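Local coordinates for KaiC domain-containing protein (Pyrococcus horikoshii, PDB 2ZTS) that probably binds ATP through a KaiC-like P-loop NTPase domain, and holds ADP and magnesium in the crystal, at residues G62-L67 against V140-P145. Residues are numbered along the deposited sequence; the frame is centred on the assembly and turned at random.
Sequences GVFVTL and VIDSIP
Val63, Val65 and Leu67 trade backbone hydrogen bonds with Val140 and Asp142, pairing strands 62-66 and 138-142 as parallel neighbours in the central sheet of a P-loop NTPase fold. The ladder runs from Val140 N to Val63 O (2.9 Å) through a nearly straight Asp142 N to Val65 O bond (176°) to a longer last rung, Leu67 N to Asp142 O at 3.2 Å. Packing is tight on the face bearing Phe64 and Val140, which helix 43-58 covers through Ala47, Ala48 and Ile51. Val140 CG1, anti to its backbone N (chi1 163°), lies over one face of the Phe64 ring, 3.9 Å from the centroid, in a CH-pi contact offset toward the rim. An alanine in place of Phe64 would probably leave a gap next to Ile51 and Val140 CG1 without its aromatic partner. Farther along this face the packing gives way to a polar end, buried but bridged by a water, beside the nucleotide site. The carboxylate of Asp142, a magnesium-site residue whose side chain here stands about 4 Å from the bound ion, is turned 84° to the ring plane and hydrogen-bonds Thr44 through OD1 and Thr178 through OD2. One water accepts from Thr66 OG1 (2.8 Å) and donates to Asp142 OD1 (2.8 Å).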
ATOM      1  N   GLY C  62     -16.270   9.052  38.403  1.00 31.06           N
ATOM      2  CA  GLY C  62     -15.823   8.570  37.110  1.00 30.03           C
ATOM      3  C   GLY C  62     -15.798   7.071  36.916  1.00 28.88           C
ATOM      4  O   GLY C  62     -15.567   6.292  37.843  1.00 29.86           O
ATOM      5  N   VAL C  63     -16.071   6.653  35.689  1.00 27.16           N
ATOM      6  CA  VAL C  63     -16.006   5.265  35.320  1.00 26.60           C
ATOM      7  C   VAL C  63     -14.836   5.025  34.329  1.00 25.49           C
ATOM      8  O   VAL C  63     -14.820   5.571  33.256  1.00 26.73           O
ATOM      9  CB  VAL C  63     -17.317   4.784  34.721  1.00 25.04           C
ATOM     10  CG1 VAL C  63     -17.207   3.349  34.319  1.00 24.77           C
ATOM     11  CG2 VAL C  63     -18.483   4.983  35.710  1.00 27.03           C
ATOM     12  N   PHE C  64     -13.903   4.170  34.694  1.00 24.96           N
ATOM     13  CA  PHE C  64     -12.851   3.773  33.812  1.00 24.56           C
ATOM     14  C   PHE C  64     -13.156   2.390  33.327  1.00 24.76           C
ATOM     15  O   PHE C  64     -13.125   1.421  34.101  1.00 23.47           O
ATOM     16  CB  PHE C  64     -11.536   3.861  34.555  1.00 25.68           C
ATOM     17  CG  PHE C  64     -10.315   3.786  33.674  1.00 23.65           C
ATOM     18  CD1 PHE C  64      -9.509   4.881  33.532  1.00 22.41           C
ATOM     19  CD2 PHE C  64      -9.945   2.581  33.048  1.00 25.14           C
ATOM     20  CE1 PHE C  64      -8.387   4.840  32.709  1.00 24.25           C
ATOM     21  CE2 PHE C  64      -8.813   2.516  32.232  1.00 24.34           C
ATOM     22  CZ  PHE C  64      -8.015   3.665  32.079  1.00 23.10           C
ATOM     23  N   VAL C  65     -13.474   2.275  32.035  1.00 24.51           N
ATOM     24  CA  VAL C  65     -13.753   0.973  31.440  1.00 25.23           C
ATOM     25  C   VAL C  65     -12.455   0.541  30.789  1.00 26.57           C
ATOM     26  O   VAL C  65     -11.898   1.315  30.023  1.00 27.08           O
ATOM     27  CB  VAL C  65     -14.797   1.079  30.376  1.00 25.81           C
ATOM     28  CG1 VAL C  65     -15.048  -0.233  29.705  1.00 25.38           C
ATOM     29  CG2 VAL C  65     -16.093   1.742  30.920  1.00 26.44           C
ATOM     30  N   THR C  66     -11.975  -0.677  31.076  1.00 27.15           N
ATOM     31  CA  THR C  66     -10.827  -1.219  30.412  1.00 28.33           C
ATOM     32  C   THR C  66     -10.956  -2.657  29.925  1.00 29.55           C
ATOM     33  O   THR C  66     -11.399  -3.527  30.638  1.00 29.03           O
ATOM     34  CB  THR C  66      -9.564  -1.023  31.310  1.00 29.54           C
ATOM     35  OG1 THR C  66      -8.446  -1.731  30.755  1.00 31.41           O
ATOM     36  CG2 THR C  66      -9.745  -1.510  32.720  1.00 28.31           C
ATOM     37  N   LEU C  67     -10.589  -2.886  28.668  1.00 30.50           N
ATOM     38  CA  LEU C  67     -10.459  -4.238  28.120  1.00 30.96           C
ATOM     39  C   LEU C  67      -9.002  -4.501  27.718  1.00 30.39           C
ATOM     40  O   LEU C  67      -8.666  -5.519  27.123  1.00 31.01           O
ATOM     41  CB  LEU C  67     -11.450  -4.362  26.923  1.00 31.67           C
ATOM     42  CG  LEU C  67     -12.819  -5.067  27.034  1.00 33.61           C
ATOM     43  CD1 LEU C  67     -13.192  -5.678  28.384  1.00 33.48           C
ATOM     44  CD2 LEU C  67     -13.920  -4.198  26.526  1.00 35.45           C
ATOM     45  N   VAL C 140     -14.210   6.734  30.666  1.00 24.03           N
ATOM     46  CA  VAL C 140     -13.077   6.356  29.801  1.00 24.80           C
ATOM     47  C   VAL C 140     -13.356   4.960  29.265  1.00 25.19           C
ATOM     48  O   VAL C 140     -13.812   4.115  30.014  1.00 26.17           O
ATOM     49  CB  VAL C 140     -11.760   6.330  30.592  1.00 25.06           C
ATOM     50  CG1 VAL C 140     -10.678   5.564  29.861  1.00 24.95           C
ATOM     51  CG2 VAL C 140     -11.292   7.738  30.878  1.00 26.51           C
ATOM     52  N   ILE C 141     -13.121   4.746  27.976  1.00 25.05           N
ATOM     53  CA  ILE C 141     -13.087   3.426  27.383  1.00 25.53           C
ATOM     54  C   ILE C 141     -11.707   3.287  26.780  1.00 25.23           C
ATOM     55  O   ILE C 141     -11.369   3.911  25.778  1.00 23.84           O
ATOM     56  CB  ILE C 141     -14.213   3.237  26.341  1.00 26.06           C
ATOM     57  CG1 ILE C 141     -15.601   3.534  27.019  1.00 25.99           C
ATOM     58  CG2 ILE C 141     -14.131   1.838  25.704  1.00 28.04           C
ATOM     59  CD1 ILE C 141     -16.823   3.205  26.183  1.00 28.10           C
ATOM     60  N   ASP C 142     -10.894   2.514  27.474  1.00 24.14           N
ATOM     61  CA  ASP C 142      -9.562   2.158  27.057  1.00 24.76           C
ATOM     62  C   ASP C 142      -9.625   0.687  26.714  1.00 23.58           C
ATOM     63  O   ASP C 142      -9.565  -0.101  27.588  1.00 22.68           O
ATOM     64  CB  ASP C 142      -8.620   2.401  28.226  1.00 24.98           C
ATOM     65  CG  ASP C 142      -7.174   2.388  27.828  1.00 27.01           C
ATOM     66  OD1 ASP C 142      -6.332   2.215  28.758  1.00 24.45           O
ATOM     67  OD2 ASP C 142      -6.798   2.612  26.632  1.00 26.73           O
ATOM     68  N   SER C 143      -9.748   0.289  25.451  1.00 23.40           N
ATOM     69  CA  SER C 143      -9.567   1.104  24.284  1.00 22.20           C
ATOM     70  C   SER C 143     -10.478   0.527  23.232  1.00 22.83           C
ATOM     71  O   SER C 143     -11.000  -0.598  23.372  1.00 22.38           O
ATOM     72  CB  SER C 143      -8.120   0.952  23.813  1.00 21.52           C
ATOM     73  OG  SER C 143      -7.937  -0.355  23.241  1.00 21.90           O
ATOM     74  N   ILE C 144     -10.700   1.294  22.171  1.00 22.32           N
ATOM     75  CA  ILE C 144     -11.424   0.767  21.035  1.00 22.45           C
ATOM     76  C   ILE C 144     -10.775  -0.477  20.367  1.00 22.52           C
ATOM     77  O   ILE C 144     -11.467  -1.416  20.036  1.00 21.43           O
ATOM     78  CB  ILE C 144     -11.713   1.913  20.033  1.00 23.26           C
ATOM     79  CG1 ILE C 144     -12.781   2.840  20.650  1.00 25.36           C
ATOM     80  CG2 ILE C 144     -12.195   1.396  18.723  1.00 21.46           C
ATOM     81  CD1 ILE C 144     -12.868   4.105  19.877  1.00 29.06           C
ATOM     82  N   PRO C 145      -9.487  -0.492  20.101  1.00 23.12           N
ATOM     83  CA  PRO C 145      -8.887  -1.739  19.562  1.00 23.64           C
ATOM     84  C   PRO C 145      -9.068  -2.943  20.507  1.00 23.81           C
ATOM     85  O   PRO C 145      -9.194  -4.022  20.010  1.00 23.29           O
ATOM     86  CB  PRO C 145      -7.398  -1.404  19.448  1.00 23.43           C
ATOM     87  CG  PRO C 145      -7.326   0.071  19.413  1.00 23.08           C
ATOM     88  CD  PRO C 145      -8.504   0.607  20.218  1.00 23.47           C
TER
HETATM   89  O   HOH W   1      -6.368   0.193  30.712  1.00 26.29           O